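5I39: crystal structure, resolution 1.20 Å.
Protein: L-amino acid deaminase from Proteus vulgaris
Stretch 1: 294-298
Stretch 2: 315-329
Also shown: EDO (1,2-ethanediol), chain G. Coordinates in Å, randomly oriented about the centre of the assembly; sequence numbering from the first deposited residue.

Stretch 1, residues 294-298: ATSPR
Stretch 2 (315-329) LPDLPELNASLEKLK

A short segment that leaves a strand can pack on a helix without a single direct hydrogen bond, relying on apolar contact and bridging water; this pair from L-amino acid deaminase buries 304 Å² in that way. The helix, 318 onward past 329, is capped by Asp-317 (chi1 p), whose OD1 accepts from Glu-320 N at 2.9 Å. The chains run roughly opposite. Ala-294, on the strand, lies out of reach. Thr-295 (phi/psi -156/166, chi1 t) points toward the helix, its CG2 3.8 Å from Leu-325 CD2 and its OG1 3.8 Å from Leu-328 CD2. Both leucines are buried, with rotamers mt and tp respectively. A methyl beside a hydroxyl suits this site: Thr-295 OG1 also accepts from a water at 2.9 Å, and that water lies 2.7 Å from Ser-324 OG. Ser-296 (-172/153, t) turns its CB away. Pro-297 (-65/-22, C-gamma endo) marks the register, its CA 5.4 Å from Ser-324 CA. The small Ser-324 (t) permits close approach, OG lying 3.3 Å from Pro-297 CA, while the proline nitrogen has no hydrogen to share. Pro-297 CG packs on Pro-316 CG and Pro-297 CD on Leu-321 CD2 (mt), each at 3.9 Å. Pro-297 O accepts from a second water at 2.8 Å, which accepts from Lys-327 NZ (pttp) at 2.7 Å. Arg-298 (-154/124, ttm) points sideways, making no contact.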

ATOM      1  N   ALA A 294      -3.358   7.197  13.849  1.00  9.10           N
ATOM      2  CA  ALA A 294      -2.025   6.942  13.343  1.00  9.03           C
ATOM      3  C   ALA A 294      -1.270   8.265  13.265  1.00  9.13           C
ATOM      4  O   ALA A 294      -1.838   9.289  12.900  1.00  9.26           O
ATOM      5  CB  ALA A 294      -2.109   6.300  11.972  1.00  8.93           C
ATOM      6  N   THR A 295       0.008   8.236  13.620  1.00  9.79           N
ATOM      7  CA  THR A 295       0.871   9.416  13.531  1.00 10.79           C
ATOM      8  C   THR A 295       2.324   8.976  13.417  1.00 12.19           C
ATOM      9  O   THR A 295       2.651   7.833  13.690  1.00 12.34           O
ATOM     10  CB  THR A 295       0.680  10.353  14.753  1.00 10.87           C
ATOM     11  OG1 THR A 295       1.519  11.509  14.627  1.00 11.78           O
ATOM     12  CG2 THR A 295       0.999   9.644  16.067  1.00 11.29           C
ATOM     13  N   SER A 296       3.193   9.903  13.035  1.00 14.15           N
ATOM     14  CA  SER A 296       4.631   9.636  12.923  1.00 15.05           C
ATOM     15  C   SER A 296       5.370  10.942  12.663  1.00 15.80           C
ATOM     16  O   SER A 296       4.785  11.850  12.090  1.00 14.34           O
ATOM     17  CB  SER A 296       4.897   8.662  11.772  1.00 15.94           C
ATOM     18  OG  SER A 296       6.258   8.641  11.386  1.00 16.71           O
ATOM     19  N   PRO A 297       6.656  11.041  13.068  1.00 16.77           N
ATOM     20  CA  PRO A 297       7.426  12.244  12.704  1.00 17.37           C
ATOM     21  C   PRO A 297       7.664  12.433  11.197  1.00 18.60           C
ATOM     22  O   PRO A 297       7.934  13.551  10.766  1.00 18.34           O
ATOM     23  CB  PRO A 297       8.761  12.046  13.434  1.00 18.04           C
ATOM     24  CG  PRO A 297       8.844  10.587  13.716  1.00 17.57           C
ATOM     25  CD  PRO A 297       7.432  10.142  13.943  1.00 16.02           C
ATOM     26  N   ARG A 298       7.584  11.354  10.419  1.00 18.13           N
ATOM     27  CA  ARG A 298       7.710  11.425   8.961  1.00 18.91           C
ATOM     28  C   ARG A 298       6.969  10.245   8.328  1.00 22.07           C
ATOM     29  O   ARG A 298       7.252   9.089   8.653  1.00 18.59           O
ATOM     30  CB  ARG A 298       9.185  11.405   8.556  1.00 17.09           C
ATOM     31  CG  ARG A 298       9.430  11.730   7.091  1.00 13.75           C
ATOM     32  CD  ARG A 298      10.886  11.534   6.693  1.00 27.14           C
ATOM     33  NE  ARG A 298      11.774  12.556   7.258  1.00 33.38           N
ATOM     34  CZ  ARG A 298      12.105  13.719   6.684  1.00 40.25           C
ATOM     35  NH1 ARG A 298      11.630  14.074   5.488  1.00 42.94           N
ATOM     36  NH2 ARG A 298      12.928  14.548   7.323  1.00 43.00           N
ATOM     37  N   LEU A 315      16.307   5.722  11.035  1.00 23.00           N
ATOM     38  CA  LEU A 315      15.015   5.880  11.704  1.00 21.39           C
ATOM     39  C   LEU A 315      15.130   6.876  12.856  1.00 21.82           C
ATOM     40  O   LEU A 315      16.217   7.041  13.423  1.00 22.29           O
ATOM     41  CB  LEU A 315      14.516   4.542  12.252  1.00 19.48           C
ATOM     42  CG  LEU A 315      14.035   3.519  11.221  1.00 19.04           C
ATOM     43  CD1 LEU A 315      13.923   2.141  11.854  1.00 18.72           C
ATOM     44  CD2 LEU A 315      12.702   3.942  10.620  1.00 19.27           C
ATOM     45  N   PRO A 316      14.015   7.542  13.209  1.00 21.76           N
ATOM     46  CA  PRO A 316      14.041   8.401  14.391  1.00 22.20           C
ATOM     47  C   PRO A 316      14.295   7.590  15.662  1.00 22.45           C
ATOM     48  O   PRO A 316      13.765   6.485  15.804  1.00 23.24           O
ATOM     49  CB  PRO A 316      12.640   9.027  14.411  1.00 22.74           C
ATOM     50  CG  PRO A 316      11.793   8.107  13.618  1.00 23.45           C
ATOM     51  CD  PRO A 316      12.692   7.549  12.559  1.00 22.00           C
ATOM     52  N   ASP A 317      15.120   8.131  16.557  1.00 22.66           N
ATOM     53  CA  ASP A 317      15.396   7.477  17.843  1.00 22.84           C
ATOM     54  C   ASP A 317      14.221   7.670  18.806  1.00 21.74           C
ATOM     55  O   ASP A 317      13.260   8.382  18.490  1.00 20.28           O
ATOM     56  CB  ASP A 317      16.745   7.929  18.456  1.00 24.18           C
ATOM     57  CG  ASP A 317      16.856   9.444  18.673  1.00 25.77           C
ATOM     58  OD1 ASP A 317      15.828  10.150  18.766  1.00 25.86           O
ATOM     59  OD2 ASP A 317      18.005   9.930  18.761  1.00 26.62           O
ATOM     60  N   LEU A 318      14.286   7.020  19.965  1.00 21.25           N
ATOM     61  CA  LEU A 318      13.205   7.099  20.953  1.00 21.21           C
ATOM     62  C   LEU A 318      12.909   8.522  21.455  1.00 20.92           C
ATOM     63  O   LEU A 318      11.733   8.883  21.580  1.00 19.99           O
ATOM     64  CB  LEU A 318      13.452   6.140  22.126  1.00 22.77           C
ATOM     65  CG  LEU A 318      13.447   4.642  21.795  1.00 23.60           C
ATOM     66  CD1 LEU A 318      13.877   3.842  23.015  1.00 25.44           C
ATOM     67  CD2 LEU A 318      12.087   4.160  21.302  1.00 24.54           C
ATOM     68  N   PRO A 319      13.954   9.337  21.730  1.00 19.91           N
ATOM     69  CA  PRO A 319      13.701  10.756  22.023  1.00 19.76           C
ATOM     70  C   PRO A 319      12.935  11.512  20.928  1.00 18.73           C
ATOM     71  O   PRO A 319      12.012  12.265  21.247  1.00 18.44           O
ATOM     72  CB  PRO A 319      15.109  11.338  22.189  1.00 20.22           C
ATOM     73  CG  PRO A 319      15.913  10.198  22.697  1.00 20.64           C
ATOM     74  CD  PRO A 319      15.346   8.963  22.052  1.00 20.36           C
ATOM     75  N   GLU A 320      13.307  11.312  19.663  1.00 18.83           N
ATOM     76  CA  GLU A 320      12.602  11.968  18.553  1.00 18.23           C
ATOM     77  C   GLU A 320      11.147  11.503  18.453  1.00 16.90           C
ATOM     78  O   GLU A 320      10.257  12.316  18.217  1.00 16.40           O
ATOM     79  CB  GLU A 320      13.307  11.765  17.205  1.00 20.30           C
ATOM     80  CG  GLU A 320      12.703  12.635  16.097  1.00 22.20           C
ATOM     81  CD  GLU A 320      13.355  12.476  14.735  1.00 23.82           C
ATOM     82  OE1 GLU A 320      14.425  11.848  14.626  1.00 25.82           O
ATOM     83  OE2 GLU A 320      12.784  12.986  13.752  1.00 25.45           O
ATOM     84  N   LEU A 321      10.905  10.205  18.625  1.00 16.56           N
ATOM     85  CA  LEU A 321       9.538   9.666  18.568  1.00 15.73           C
ATOM     86  C   LEU A 321       8.648  10.250  19.670  1.00 15.16           C
ATOM     87  O   LEU A 321       7.503  10.637  19.419  1.00 14.45           O
ATOM     88  CB  LEU A 321       9.558   8.137  18.632  1.00 16.84           C
ATOM     89  CG  LEU A 321      10.075   7.478  17.349  1.00 18.20           C
ATOM     90  CD1 LEU A 321      10.581   6.067  17.609  1.00 20.23           C
ATOM     91  CD2 LEU A 321       9.003   7.465  16.267  1.00 18.94           C
ATOM     92  N   ASN A 322       9.191  10.338  20.879  1.00 15.28           N
ATOM     93  CA  ASN A 322       8.489  10.964  21.992  1.00 15.29           C
ATOM     94  C   ASN A 322       8.232  12.453  21.739  1.00 14.46           C
ATOM     95  O   ASN A 322       7.131  12.953  21.984  1.00 14.73           O
ATOM     96  CB  ASN A 322       9.290  10.780  23.277  1.00 16.65           C
ATOM     97  CG  ASN A 322       8.551  11.284  24.499  1.00 18.05           C
ATOM     98  OD1 ASN A 322       7.634  10.628  24.987  1.00 20.58           O
ATOM     99  ND2 ASN A 322       8.946  12.449  25.004  1.00 18.73           N
ATOM    100  N   ALA A 323       9.253  13.145  21.236  1.00 13.96           N
ATOM    101  CA  ALA A 323       9.148  14.566  20.893  1.00 13.81           C
ATOM    102  C   ALA A 323       8.117  14.822  19.790  1.00 13.57           C
ATOM    103  O   ALA A 323       7.456  15.856  19.791  1.00 13.96           O
ATOM    104  CB  ALA A 323      10.506  15.114  20.486  1.00 14.47           C
ATOM    105  N   SER A 324       7.975  13.876  18.866  1.00 13.22           N
ATOM    106  CA  SER A 324       6.955  13.974  17.823  1.00 12.59           C
ATOM    107  C   SER A 324       5.549  13.995  18.425  1.00 11.98           C
ATOM    108  O   SER A 324       4.717  14.813  18.032  1.00 12.17           O
ATOM    109  CB  SER A 324       7.078  12.831  16.816  1.00 12.70           C
ATOM    110  OG  SER A 324       6.302  13.111  15.667  1.00 13.05           O
ATOM    111  N   LEU A 325       5.293  13.115  19.391  1.00 12.13           N
ATOM    112  CA  LEU A 325       4.019  13.126  20.114  1.00 12.43           C
ATOM    113  C   LEU A 325       3.819  14.413  20.902  1.00 12.33           C
ATOM    114  O   LEU A 325       2.710  14.942  20.949  1.00 12.77           O
ATOM    115  CB  LEU A 325       3.898  11.917  21.043  1.00 12.91           C
ATOM    116  CG  LEU A 325       3.912  10.549  20.357  1.00 13.57           C
ATOM    117  CD1 LEU A 325       3.900   9.440  21.394  1.00 15.03           C
ATOM    118  CD2 LEU A 325       2.749  10.371  19.391  1.00 14.29           C
ATOM    119  N   GLU A 326       4.890  14.924  21.501  1.00 12.46           N
ATOM    120  CA  GLU A 326       4.809  16.189  22.225  1.00 12.88           C
ATOM    121  C   GLU A 326       4.423  17.359  21.326  1.00 12.71           C
ATOM    122  O   GLU A 326       3.581  18.177  21.704  1.00 13.15           O
ATOM    123  CB  GLU A 326       6.122  16.479  22.955  1.00 13.75           C
ATOM    124  CG  GLU A 326       6.315  15.622  24.196  1.00 15.22           C
ATOM    125  CD  GLU A 326       5.326  15.970  25.292  1.00 17.23           C
ATOM    126  OE1 GLU A 326       5.310  17.139  25.723  1.00 20.21           O
ATOM    127  OE2 GLU A 326       4.558  15.083  25.718  1.00 19.41           O
ATOM    128  N   LYS A 327       5.013  17.446  20.139  1.00 12.86           N
ATOM    129  CA  LYS A 327       4.653  18.559  19.253  1.00 13.79           C
ATOM    130  C   LYS A 327       3.270  18.374  18.622  1.00 12.97           C
ATOM    131  O   LYS A 327       2.575  19.357  18.399  1.00 13.13           O
ATOM    132  CB  LYS A 327       5.746  18.903  18.239  1.00 16.27           C
ATOM    133  CG  LYS A 327       6.087  17.854  17.215  1.00 16.90           C
ATOM    134  CD  LYS A 327       7.219  18.352  16.326  1.00 17.77           C
ATOM    135  CE  LYS A 327       7.788  17.251  15.454  1.00 17.65           C
ATOM    136  NZ  LYS A 327       6.809  16.809  14.431  1.00 16.82           N
ATOM    137  N   LEU A 328       2.851  17.127  18.397  1.00 12.31           N
ATOM    138  CA  LEU A 328       1.460  16.845  18.005  1.00 12.15           C
ATOM    139  C   LEU A 328       0.477  17.375  19.055  1.00 11.97           C
ATOM    140  O   LEU A 328      -0.504  18.046  18.724  1.00 12.20           O
ATOM    141  CB  LEU A 328       1.242  15.340  17.801  1.00 12.51           C
ATOM    142  CG  LEU A 328      -0.197  14.855  17.559  1.00 12.62           C
ATOM    143  CD1 LEU A 328      -0.775  15.454  16.287  1.00 13.09           C
ATOM    144  CD2 LEU A 328      -0.247  13.337  17.505  1.00 13.15           C
ATOM    145  N   LYS A 329       0.751  17.054  20.316  1.00 12.26           N
ATOM    146  CA  LYS A 329      -0.086  17.491  21.433  1.00 12.56           C
ATOM    147  C   LYS A 329      -0.061  19.004  21.643  1.00 12.50           C
ATOM    148  O   LYS A 329      -1.072  19.587  22.030  1.00 14.00           O
ATOM    149  CB  LYS A 329       0.336  16.772  22.716  1.00 13.04           C
ATOM    150  CG  LYS A 329       0.010  15.289  22.692  1.00 13.84           C
ATOM    151  CD  LYS A 329       0.744  14.522  23.775  1.00 14.59           C
ATOM    152  CE  LYS A 329       0.487  13.032  23.644  1.00 16.09           C
ATOM    153  NZ  LYS A 329       1.229  12.241  24.654  1.00 17.24           N
TER
HETATM  154  C1  EDO G 506       4.851  11.961  24.739  1.00 20.44           C
HETATM  155  O1  EDO G 506       3.858  12.923  24.375  1.00 18.53           O
HETATM  156  C2  EDO G 506       4.655  11.524  26.190  1.00 22.05           C
HETATM  157  O2  EDO G 506       3.342  10.994  26.424  1.00 22.76           O
HETATM  158  O   HOH W   1       4.024  11.738  15.983  1.00 16.34           O
HETATM  159  O   HOH W   2       8.511  15.541  12.713  1.00 20.58           O